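Side-chain contacts in alpha-1,2-mannosyltransferase (Ktr4), putative (Neosartorya fumigata, PDB 7BOP), which is a putative fungal glycosyltransferase with a GT-A-type domain that holds guanosine-5'-diphosphate and a manganese ion: residues 153-156 with 161-164; 145-150 with 166-171; 137-142 with 170-175. One frame throughout, in Å; residues are numbered along the deposited sequence. Where two conformers were deposited one is given.

Contact 1. Residues 153-156 with 161-164; sequences ILTE and YSDK. With NA (sodium ion), chain J.
T155 and Y161 point their backbone carbonyls at the same sodium ion. T155 O binds it at 2.2 Å and Y161 O is almost as close, so two oxygens that would otherwise repel are held side by side by the metal between them. A water and the carbonyl of K158, in the link between the two segments, are further ligands. The same water accepts from Y161 N, tying the start of 161-164 to the ion a second time. Next to the metal site, D163 N donates to T155 OG1 over 2.8 Å, and the bond is fairly straight, with an angle of 162° at the hydrogen. A chi1 of -67° keeps this hydroxyl beside its own backbone N, where it also bonds to A151 O one turn back on the helix; OG1 is thus gripped both by the helix and by the loop. The T155 methyl CG2 lies 3.9 Å from S162 OG at the more exposed margin. On the buried side, L154 CD2 packs obliquely against the Y161 ring, 3.6 Å from CE1, while T155 CA sits at the ring's edge. With CG anti to the backbone N (chi1 179°), the phenol reaches past L154, and Y161 OH donates to D163 OD2 over 2.7 Å, from above the carboxylate plane. OD2 has a further partner in H168, and the acid is restrained by more than its own backbone. Carbonyls from the last turn of helix 144-157 and from the loop leaving it converge on one cation, a typical metal site at a helix C-terminus, here in the connection to helix 165-177.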
loop_
_atom_site.group_PDB
_atom_site.type_symbol
_atom_site.label_atom_id
_atom_site.label_comp_id
_atom_site.label_asym_id
_atom_site.label_seq_id
_atom_site.Cartn_x
_atom_site.Cartn_y
_atom_site.Cartn_z
ATOM N N ILE A 153 9.109 -18.436 17.346
ATOM C CA ILE A 153 9.452 -19.271 16.197
ATOM C C ILE A 153 9.739 -18.413 14.956
ATOM O O ILE A 153 10.735 -18.644 14.276
ATOM C CB ILE A 153 8.375 -20.339 15.909
ATOM C CG1 ILE A 153 8.311 -21.331 17.088
ATOM C CG2 ILE A 153 8.696 -21.091 14.619
ATOM C CD1 ILE A 153 7.087 -22.220 17.094
ATOM N N LEU A 154 8.893 -17.426 14.676
ATOM C CA LEU A 154 9.133 -16.541 13.526
ATOM C C LEU A 154 10.444 -15.758 13.689
ATOM O O LEU A 154 11.196 -15.616 12.732
ATOM C CB LEU A 154 7.954 -15.599 13.264
ATOM C CG LEU A 154 8.003 -14.895 11.899
ATOM C CD1 LEU A 154 7.950 -15.896 10.747
ATOM C CD2 LEU A 154 6.875 -13.891 11.766
ATOM N N THR A 155 10.720 -15.284 14.904
ATOM C CA THR A 155 11.998 -14.644 15.225
ATOM C C THR A 155 13.195 -15.548 14.873
ATOM O O THR A 155 14.170 -15.076 14.267
ATOM C CB THR A 155 12.056 -14.190 16.700
ATOM O OG1 THR A 155 11.106 -13.140 16.892
ATOM C CG2 THR A 155 13.465 -13.660 17.094
ATOM N N GLU A 156 13.095 -16.834 15.215
ATOM C CA GLU A 156 14.184 -17.779 14.933
ATOM C C GLU A 156 14.321 -18.044 13.435
ATOM O O GLU A 156 15.428 -18.167 12.939
ATOM C CB GLU A 156 14.014 -19.107 15.699
ATOM C CG GLU A 156 14.305 -19.038 17.197
ATOM C CD GLU A 156 15.656 -18.413 17.541
ATOM O OE1 GLU A 156 15.693 -17.518 18.419
ATOM O OE2 GLU A 156 16.683 -18.809 16.939
ATOM N N TYR A 161 14.969 -10.370 11.172
ATOM C CA TYR A 161 13.659 -10.180 11.775
ATOM C C TYR A 161 13.641 -10.707 13.208
ATOM O O TYR A 161 14.007 -11.876 13.476
ATOM C CB TYR A 161 12.575 -10.862 10.950
ATOM C CG TYR A 161 11.170 -10.743 11.521
ATOM C CD1 TYR A 161 10.694 -11.666 12.452
ATOM C CD2 TYR A 161 10.320 -9.711 11.132
ATOM C CE1 TYR A 161 9.407 -11.572 12.966
ATOM C CE2 TYR A 161 9.035 -9.608 11.648
ATOM C CZ TYR A 161 8.584 -10.544 12.561
ATOM O OH TYR A 161 7.310 -10.446 13.071
ATOM N N SER A 162 13.221 -9.807 14.096
ATOM C CA SER A 162 12.929 -10.093 15.479
ATOM C C SER A 162 11.528 -9.541 15.763
ATOM O O SER A 162 11.255 -8.358 15.534
ATOM C CB SER A 162 13.956 -9.416 16.365
ATOM O OG SER A 162 13.770 -9.829 17.694
ATOM N N ASP A 163 10.644 -10.402 16.251
ATOM C CA ASP A 163 9.219 -10.085 16.306
ATOM C C ASP A 163 8.911 -8.956 17.290
ATOM O O ASP A 163 9.531 -8.862 18.339
ATOM C CB ASP A 163 8.410 -11.328 16.663
ATOM C CG ASP A 163 6.932 -11.125 16.456
ATOM O OD1 ASP A 163 6.268 -10.588 17.374
ATOM O OD2 ASP A 163 6.427 -11.487 15.371
ATOM N N LYS A 164 7.960 -8.103 16.921
ATOM C CA LYS A 164 7.440 -7.053 17.800
ATOM C C LYS A 164 5.930 -7.083 17.715
ATOM O O LYS A 164 5.385 -7.084 16.606
ATOM C CB LYS A 164 7.894 -5.676 17.309
ATOM C CG LYS A 164 9.339 -5.314 17.614
ATOM C CD LYS A 164 10.079 -4.753 16.394
ATOM C CE LYS A 164 10.780 -3.425 16.671
ATOM N NZ LYS A 164 11.586 -3.390 17.931
HETATM NA NA NA J . 15.055 -13.740 12.692
HETATM O O HOH W 1 16.901 -12.291 12.454
#

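Contact 2. Residues 145-150 with 166-171. With GDP (guanosine-5'-diphosphate), chain H.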
loop_
_atom_site.group_PDB
_atom_site.type_symbol
_atom_site.label_atom_id
_atom_site.label_comp_id
_atom_site.label_asym_id
_atom_site.label_seq_id
_atom_site.Cartn_x
_atom_site.Cartn_y
_atom_site.Cartn_z
ATOM N N GLU A 145 -0.144 -15.732 25.286
ATOM C CA GLU A 145 0.864 -16.808 25.378
ATOM C C GLU A 145 1.079 -17.523 24.041
ATOM O O GLU A 145 2.215 -17.826 23.679
ATOM C CB GLU A 145 0.540 -17.841 26.467
ATOM C CG GLU A 145 1.304 -17.600 27.756
ATOM C CD GLU A 145 0.913 -18.554 28.876
ATOM O OE1 GLU A 145 0.779 -19.776 28.621
ATOM O OE2 GLU A 145 0.752 -18.072 30.021
ATOM N N LEU A 146 -0.008 -17.801 23.330
ATOM C CA LEU A 146 0.073 -18.346 21.970
ATOM C C LEU A 146 0.769 -17.367 21.023
ATOM O O LEU A 146 1.592 -17.781 20.200
ATOM C CB LEU A 146 -1.318 -18.685 21.419
ATOM C CG LEU A 146 -2.090 -19.842 22.060
ATOM C CD1 LEU A 146 -3.422 -20.011 21.341
ATOM C CD2 LEU A 146 -1.298 -21.140 22.023
ATOM N N PHE A 147 0.441 -16.078 21.138
ATOM C CA PHE A 147 1.160 -15.051 20.385
ATOM C C PHE A 147 2.677 -15.134 20.615
ATOM O O PHE A 147 3.450 -15.151 19.656
ATOM C CB PHE A 147 0.664 -13.627 20.707
ATOM C CG PHE A 147 1.620 -12.565 20.257
ATOM C CD1 PHE A 147 1.695 -12.226 18.914
ATOM C CD2 PHE A 147 2.512 -11.972 21.150
ATOM C CE1 PHE A 147 2.613 -11.291 18.469
ATOM C CE2 PHE A 147 3.437 -11.033 20.708
ATOM C CZ PHE A 147 3.485 -10.694 19.363
ATOM N N ARG A 148 3.096 -15.177 21.881
ATOM C CA ARG A 148 4.519 -15.156 22.219
ATOM C C ARG A 148 5.254 -16.398 21.719
ATOM O O ARG A 148 6.395 -16.304 21.267
ATOM C CB ARG A 148 4.744 -14.963 23.726
ATOM C CG ARG A 148 4.527 -13.524 24.186
ATOM C CD ARG A 148 4.965 -13.307 25.628
ATOM N NE ARG A 148 4.017 -13.896 26.580
ATOM C CZ ARG A 148 2.918 -13.305 27.061
ATOM N NH1 ARG A 148 2.145 -13.973 27.911
ATOM N NH2 ARG A 148 2.575 -12.061 26.715
ATOM N N GLU A 149 4.597 -17.551 21.785
ATOM C CA GLU A 149 5.190 -18.795 21.298
ATOM C C GLU A 149 5.429 -18.784 19.785
ATOM O O GLU A 149 6.511 -19.143 19.326
ATOM C CB GLU A 149 4.314 -19.989 21.686
ATOM C CG GLU A 149 4.345 -20.270 23.184
ATOM C CD GLU A 149 3.376 -21.366 23.615
ATOM O OE1 GLU A 149 3.298 -21.633 24.832
ATOM O OE2 GLU A 149 2.696 -21.961 22.750
ATOM N N SER A 150 4.428 -18.377 19.009
ATOM C CA SER A 150 4.593 -18.314 17.558
ATOM C C SER A 150 5.576 -17.181 17.143
ATOM O O SER A 150 6.331 -17.332 16.181
ATOM C CB SER A 150 3.234 -18.205 16.851
ATOM O OG SER A 150 2.473 -17.133 17.359
ATOM N N SER A 166 3.938 -4.681 18.218
ATOM C CA SER A 166 3.530 -3.457 17.530
ATOM C C SER A 166 3.443 -3.613 16.006
ATOM O O SER A 166 2.565 -3.022 15.372
ATOM C CB SER A 166 4.457 -2.300 17.905
ATOM O OG SER A 166 5.786 -2.544 17.502
ATOM N N TYR A 167 4.324 -4.427 15.423
ATOM C CA TYR A 167 4.269 -4.673 13.988
ATOM C C TYR A 167 2.956 -5.346 13.605
ATOM O O TYR A 167 2.316 -4.959 12.614
ATOM C CB TYR A 167 5.460 -5.509 13.493
ATOM C CG TYR A 167 5.604 -5.410 12.003
ATOM C CD1 TYR A 167 6.292 -4.342 11.423
ATOM C CD2 TYR A 167 5.007 -6.346 11.156
ATOM C CE1 TYR A 167 6.408 -4.228 10.049
ATOM C CE2 TYR A 167 5.120 -6.237 9.777
ATOM C CZ TYR A 167 5.817 -5.172 9.231
ATOM O OH TYR A 167 5.938 -5.043 7.872
ATOM N N HIS A 168 2.549 -6.330 14.407
ATOM C CA HIS A 168 1.287 -7.035 14.191
ATOM C C HIS A 168 0.107 -6.066 14.360
ATOM O O HIS A 168 -0.849 -6.101 13.589
ATOM C CB HIS A 168 1.118 -8.208 15.165
ATOM C CG HIS A 168 2.146 -9.294 15.026
ATOM N ND1 HIS A 168 1.867 -10.519 14.462
ATOM C CD2 HIS A 168 3.435 -9.357 15.431
ATOM C CE1 HIS A 168 2.946 -11.280 14.509
ATOM N NE2 HIS A 168 3.913 -10.596 15.086
ATOM N N GLN A 169 0.184 -5.202 15.370
ATOM C CA GLN A 169 -0.881 -4.214 15.603
ATOM C C GLN A 169 -0.998 -3.233 14.428
ATOM O O GLN A 169 -2.098 -2.886 14.010
ATOM C CB GLN A 169 -0.638 -3.461 16.910
ATOM C CG GLN A 169 -0.767 -4.351 18.135
ATOM C CD GLN A 169 -0.314 -3.644 19.394
ATOM O OE1 GLN A 169 0.880 -3.510 19.635
ATOM N NE2 GLN A 169 -1.266 -3.172 20.195
ATOM N N MET A 170 0.148 -2.817 13.895
ATOM C CA MET A 170 0.197 -1.968 12.707
ATOM C C MET A 170 -0.434 -2.648 11.493
ATOM O O MET A 170 -1.228 -2.035 10.787
ATOM C CB MET A 170 1.642 -1.536 12.425
ATOM C CG MET A 170 1.814 -0.721 11.157
ATOM S SD MET A 170 1.953 -1.739 9.674
ATOM C CE MET A 170 3.518 -2.559 9.978
ATOM N N CYS A 171 -0.095 -3.911 11.259
ATOM C CA CYS A 171 -0.655 -4.653 10.126
ATOM C C CYS A 171 -2.173 -4.780 10.223
ATOM O O CYS A 171 -2.891 -4.601 9.238
ATOM C CB CYS A 171 -0.029 -6.045 10.021
ATOM S SG CYS A 171 1.704 -6.027 9.491
HETATM P PB GDP H . 8.090 -1.726 7.137
HETATM O O1B GDP H . 9.530 -1.984 7.476
HETATM O O2B GDP H . 7.870 -0.560 6.159
HETATM O O3B GDP H . 7.263 -2.953 6.805
HETATM O O3A GDP H . 7.519 -1.253 8.584
HETATM P PA GDP H . 7.589 0.250 9.190
HETATM O O1A GDP H . 8.367 0.241 10.485
HETATM O O2A GDP H . 7.949 1.222 8.044
HETATM O "O5'" GDP H . 6.036 0.365 9.595
HETATM C "C5'" GDP H . 5.027 0.572 8.606
HETATM C "C4'" GDP H . 4.307 1.894 8.861
HETATM O "O4'" GDP H . 3.647 1.832 10.129
HETATM C "C3'" GDP H . 5.227 3.103 8.958
HETATM O "O3'" GDP H . 4.488 4.242 8.487
HETATM C "C2'" GDP H . 5.560 3.213 10.437
HETATM O "O2'" GDP H . 5.853 4.555 10.826
HETATM C "C1'" GDP H . 4.275 2.697 11.078
HETATM N N9 GDP H . 4.379 1.943 12.352
HETATM C C8 GDP H . 4.863 0.688 12.571
HETATM N N7 GDP H . 4.718 0.350 13.874
HETATM C C5 GDP H . 4.126 1.385 14.503
HETATM C C6 GDP H . 3.680 1.701 15.877
HETATM O O6 GDP H . 3.851 0.860 16.775
HETATM N N1 GDP H . 3.096 2.894 16.117
HETATM C C2 GDP H . 2.899 3.809 15.132
HETATM N N2 GDP H . 2.314 5.002 15.409
HETATM N N3 GDP H . 3.296 3.585 13.854
HETATM C C4 GDP H . 3.892 2.421 13.494
#
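F147 drives the CE1 corner of its ring into the face of the H168 imidazole, a T-shaped stack in which CE1 stands over the middle of the five-membered ring. The pair joins two consecutive helices of this GT-A-type protein, 144-157 and 165-177, whose backbones stay well apart here: even the nearest CA atoms, those of F147 and H168, are 10.1 Å from each other. Centroids 5.1 Å apart and planes at 86° describe a nearly perpendicular meeting, with F147 CE1 3.7 Å from H168 NE2. F147 holds CG anti to its backbone N (chi1 164°), which sends the phenyl across the gap, and H168 turns a ring face to meet it. The imidazole has little freedom to rotate. ND1 is hydrogen-bonded to F309 O and NE2 to D163 OD2, so both nitrogens of this buried ring are satisfied, a pairing consistent with a protonated imidazole. F310, on helix 308-311, packs against both aromatic side chains and R313 against H168. Other residues of the same helix, S166, Y167 and M170, face the nucleotide. S166 CB approaches GDP O6 to 3.4 Å at the base, and M170 CG comes within 3.3 Å of GDP O4' at the ribose. The thioether of M170, bent at chi2 and chi3, carries its CE back over one face of the Y167 ring near the rim. One helix thus packs on helix 144-157 through H168 and lines the ligand pocket with S166, Y167 and M170. At the diphosphate end, Y167 OH donates to GDP O3B over 2.7 Å, with that oxygen in the plane of the phenol ring at its edge.

Contact 3. Residues 137-142 with 170-175. With GDP (guanosine-5'-diphosphate), chain H.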
loop_
_atom_site.group_PDB
_atom_site.type_symbol
_atom_site.label_atom_id
_atom_site.label_comp_id
_atom_site.label_asym_id
_atom_site.label_seq_id
_atom_site.Cartn_x
_atom_site.Cartn_y
_atom_site.Cartn_z
ATOM N N ASP A 137 -5.239 -2.198 20.446
ATOM C CA ASP A 137 -5.033 -3.348 21.340
ATOM C C ASP A 137 -5.465 -4.639 20.659
ATOM O O ASP A 137 -6.445 -4.637 19.916
ATOM C CB ASP A 137 -5.831 -3.203 22.647
ATOM C CG ASP A 137 -5.318 -2.082 23.548
ATOM O OD1 ASP A 137 -4.245 -1.502 23.287
ATOM O OD2 ASP A 137 -6.018 -1.776 24.530
ATOM N N PRO A 138 -4.752 -5.752 20.916
ATOM C CA PRO A 138 -5.235 -7.007 20.348
ATOM C C PRO A 138 -6.641 -7.315 20.860
ATOM O O PRO A 138 -6.933 -7.000 22.005
ATOM C CB PRO A 138 -4.232 -8.045 20.865
ATOM C CG PRO A 138 -2.996 -7.270 21.175
ATOM C CD PRO A 138 -3.467 -5.920 21.624
ATOM N N PRO A 139 -7.510 -7.894 20.022
ATOM C CA PRO A 139 -8.857 -8.206 20.507
ATOM C C PRO A 139 -8.874 -9.267 21.620
ATOM O O PRO A 139 -7.926 -10.060 21.754
ATOM C CB PRO A 139 -9.592 -8.707 19.263
ATOM C CG PRO A 139 -8.549 -9.038 18.264
ATOM C CD PRO A 139 -7.274 -8.355 18.643
ATOM N N GLU A 140 -9.962 -9.268 22.389
ATOM C CA GLU A 140 -10.109 -10.112 23.593
ATOM C C GLU A 140 -9.842 -11.599 23.357
ATOM O O GLU A 140 -9.320 -12.283 24.233
ATOM C CB GLU A 140 -11.520 -9.944 24.192
ATOM C CG GLU A 140 -12.641 -10.530 23.327
ATOM C CD GLU A 140 -14.043 -10.078 23.712
ATOM O OE1 GLU A 140 -14.199 -9.133 24.520
ATOM O OE2 GLU A 140 -15.006 -10.680 23.189
ATOM N N TRP A 141 -10.207 -12.091 22.175
ATOM C CA TRP A 141 -10.076 -13.513 21.858
ATOM C C TRP A 141 -8.652 -13.990 21.544
ATOM O O TRP A 141 -8.445 -15.189 21.393
ATOM C CB TRP A 141 -11.019 -13.915 20.723
ATOM C CG TRP A 141 -10.800 -13.196 19.420
ATOM C CD1 TRP A 141 -9.893 -13.505 18.456
ATOM C CD2 TRP A 141 -11.533 -12.065 18.939
ATOM N NE1 TRP A 141 -10.001 -12.626 17.404
ATOM C CE2 TRP A 141 -11.004 -11.733 17.673
ATOM C CE3 TRP A 141 -12.582 -11.289 19.461
ATOM C CZ2 TRP A 141 -11.483 -10.659 16.918
ATOM C CZ3 TRP A 141 -13.064 -10.226 18.710
ATOM C CH2 TRP A 141 -12.508 -9.918 17.450
ATOM N N ILE A 142 -7.687 -13.071 21.430
ATOM C CA ILE A 142 -6.306 -13.443 21.125
ATOM C C ILE A 142 -5.620 -13.827 22.422
ATOM O O ILE A 142 -5.597 -13.038 23.370
ATOM C CB ILE A 142 -5.521 -12.293 20.447
ATOM C CG1 ILE A 142 -6.166 -11.912 19.101
ATOM C CG2 ILE A 142 -4.038 -12.650 20.280
ATOM C CD1 ILE A 142 -6.231 -13.013 18.063
ATOM N N MET A 170 0.148 -2.817 13.895
ATOM C CA MET A 170 0.197 -1.968 12.707
ATOM C C MET A 170 -0.434 -2.648 11.493
ATOM O O MET A 170 -1.228 -2.035 10.787
ATOM C CB MET A 170 1.642 -1.536 12.425
ATOM C CG MET A 170 1.814 -0.721 11.157
ATOM S SD MET A 170 1.953 -1.739 9.674
ATOM C CE MET A 170 3.518 -2.559 9.978
ATOM N N CYS A 171 -0.095 -3.911 11.259
ATOM C CA CYS A 171 -0.655 -4.653 10.126
ATOM C C CYS A 171 -2.173 -4.780 10.223
ATOM O O CYS A 171 -2.891 -4.601 9.238
ATOM C CB CYS A 171 -0.029 -6.045 10.021
ATOM S SG CYS A 171 1.704 -6.027 9.491
ATOM N N ARG A 172 -2.648 -5.099 11.415
ATOM C CA ARG A 172 -4.083 -5.182 11.684
ATOM C C ARG A 172 -4.768 -3.820 11.495
ATOM O O ARG A 172 -5.835 -3.738 10.873
ATOM C CB ARG A 172 -4.320 -5.712 13.094
ATOM C CG ARG A 172 -5.777 -5.783 13.501
ATOM C CD ARG A 172 -5.929 -6.484 14.831
ATOM N NE ARG A 172 -7.341 -6.602 15.169
ATOM C CZ ARG A 172 -8.039 -5.756 15.929
ATOM N NH1 ARG A 172 -7.481 -4.689 16.508
ATOM N NH2 ARG A 172 -9.330 -5.996 16.128
ATOM N N TRP A 173 -4.128 -2.760 11.981
ATOM C CA TRP A 173 -4.679 -1.409 11.848
ATOM C C TRP A 173 -4.827 -0.987 10.382
ATOM O O TRP A 173 -5.889 -0.504 9.971
ATOM C CB TRP A 173 -3.844 -0.383 12.604
ATOM C CG TRP A 173 -4.515 0.967 12.634
ATOM C CD1 TRP A 173 -5.536 1.350 13.453
ATOM C CD2 TRP A 173 -4.235 2.090 11.794
ATOM N NE1 TRP A 173 -5.909 2.640 13.182
ATOM C CE2 TRP A 173 -5.130 3.123 12.169
ATOM C CE3 TRP A 173 -3.323 2.327 10.758
ATOM C CZ2 TRP A 173 -5.124 4.375 11.561
ATOM C CZ3 TRP A 173 -3.316 3.574 10.149
ATOM C CH2 TRP A 173 -4.215 4.590 10.560
ATOM N N ASN A 174 -3.772 -1.190 9.596
ATOM C CA ASN A 174 -3.833 -0.930 8.151
ATOM C C ASN A 174 -4.814 -1.852 7.422
ATOM O O ASN A 174 -5.431 -1.431 6.451
ATOM C CB ASN A 174 -2.439 -1.023 7.523
ATOM C CG ASN A 174 -1.579 0.190 7.835
ATOM O OD1 ASN A 174 -2.026 1.322 7.729
ATOM N ND2 ASN A 174 -0.335 -0.049 8.197
ATOM N N SER A 175 -4.965 -3.094 7.894
ATOM C CA SER A 175 -5.865 -4.052 7.253
ATOM C C SER A 175 -7.353 -3.765 7.455
ATOM O O SER A 175 -8.142 -3.964 6.533
ATOM C CB SER A 175 -5.578 -5.475 7.731
ATOM O OG SER A 175 -4.270 -5.899 7.356
HETATM P PB GDP H . 8.090 -1.726 7.137
HETATM O O1B GDP H . 9.530 -1.984 7.476
HETATM O O2B GDP H . 7.870 -0.560 6.159
HETATM O O3B GDP H . 7.263 -2.953 6.805
HETATM O O3A GDP H . 7.519 -1.253 8.584
HETATM P PA GDP H . 7.589 0.250 9.190
HETATM O O1A GDP H . 8.367 0.241 10.485
HETATM O O2A GDP H . 7.949 1.222 8.044
HETATM O "O5'" GDP H . 6.036 0.365 9.595
HETATM C "C5'" GDP H . 5.027 0.572 8.606
HETATM C "C4'" GDP H . 4.307 1.894 8.861
HETATM O "O4'" GDP H . 3.647 1.832 10.129
HETATM C "C3'" GDP H . 5.227 3.103 8.958
HETATM O "O3'" GDP H . 4.488 4.242 8.487
HETATM C "C2'" GDP H . 5.560 3.213 10.437
HETATM O "O2'" GDP H . 5.853 4.555 10.826
HETATM C "C1'" GDP H . 4.275 2.697 11.078
HETATM N N9 GDP H . 4.379 1.943 12.352
HETATM C C8 GDP H . 4.863 0.688 12.571
HETATM N N7 GDP H . 4.718 0.350 13.874
HETATM C C5 GDP H . 4.126 1.385 14.503
HETATM C C6 GDP H . 3.680 1.701 15.877
HETATM O O6 GDP H . 3.851 0.860 16.775
HETATM N N1 GDP H . 3.096 2.894 16.117
HETATM C C2 GDP H . 2.899 3.809 15.132
HETATM N N2 GDP H . 2.314 5.002 15.409
HETATM N N3 GDP H . 3.296 3.585 13.854
HETATM C C4 GDP H . 3.892 2.421 13.494
#
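P139 sets its CG and CD over one face of the R172 guanidinium, and this is where the contact is tight. Proline CD stands over the centre of the flat group, with P139 CD 3.8 Å from R172 CZ, and P139 CG covers the NH2 side at a similar distance. R172 gets there by full extension: CG is anti to the backbone N (chi1 178°) and the chain stays straight as far as NE, so the head group leaves helix 165-177 and meets the proline coming the other way. P139 CB also rests on a face of the W141 indole, toward its rim. P139 and W141 belong to a type I turn closed by the bond from I142 N to P139 O, 3.0 Å long. Toward solvent the contact loosens. D137 O is 3.6 Å from R172 NH1 and lies obliquely to the guanidinium, while D137 is exposed, and its CB points away from the helix. Stronger polar ties come from helix 294-306: D304 makes a salt bridge to R172 NE through OD1 and accepts from W141 NE1 with its backbone oxygen, so D304 bonds to a residue of each segment. F310 closes in on P139 and R172. Next to R172 in the helix, C171 O takes two donors from S175, a turn further on, which reach it from opposite faces of its plane: S175 N, and S175 OG at 2.7 Å, the hydroxyl standing above the carbonyl plane. Across the segments the arginine thus offers an apolar partner its flat face, which suggests that the loop sits on the helix mainly through van der Waals packing, while the buried charge is probably balanced by D304.

All three contacts gather round helix 165-177 and the chain leading into it. Contact 1 is a surface contact, built from backbone carbonyls, a sodium ion and one hydroxyl acceptor; contact 2 is buried and relies on an aromatic pair; contact 3 is partly buried and sets a proline on a cationic face. Contacts 1 and 2 share helix 144-157 and touch directly, the D163 carboxylate packing against F147. Contacts 2 and 3 share M170 and C171 and meet where Q169 packs against P138. Contacts 1 and 3 do not touch. Only the helix 165-177 side of contacts 2 and 3 reaches GDP.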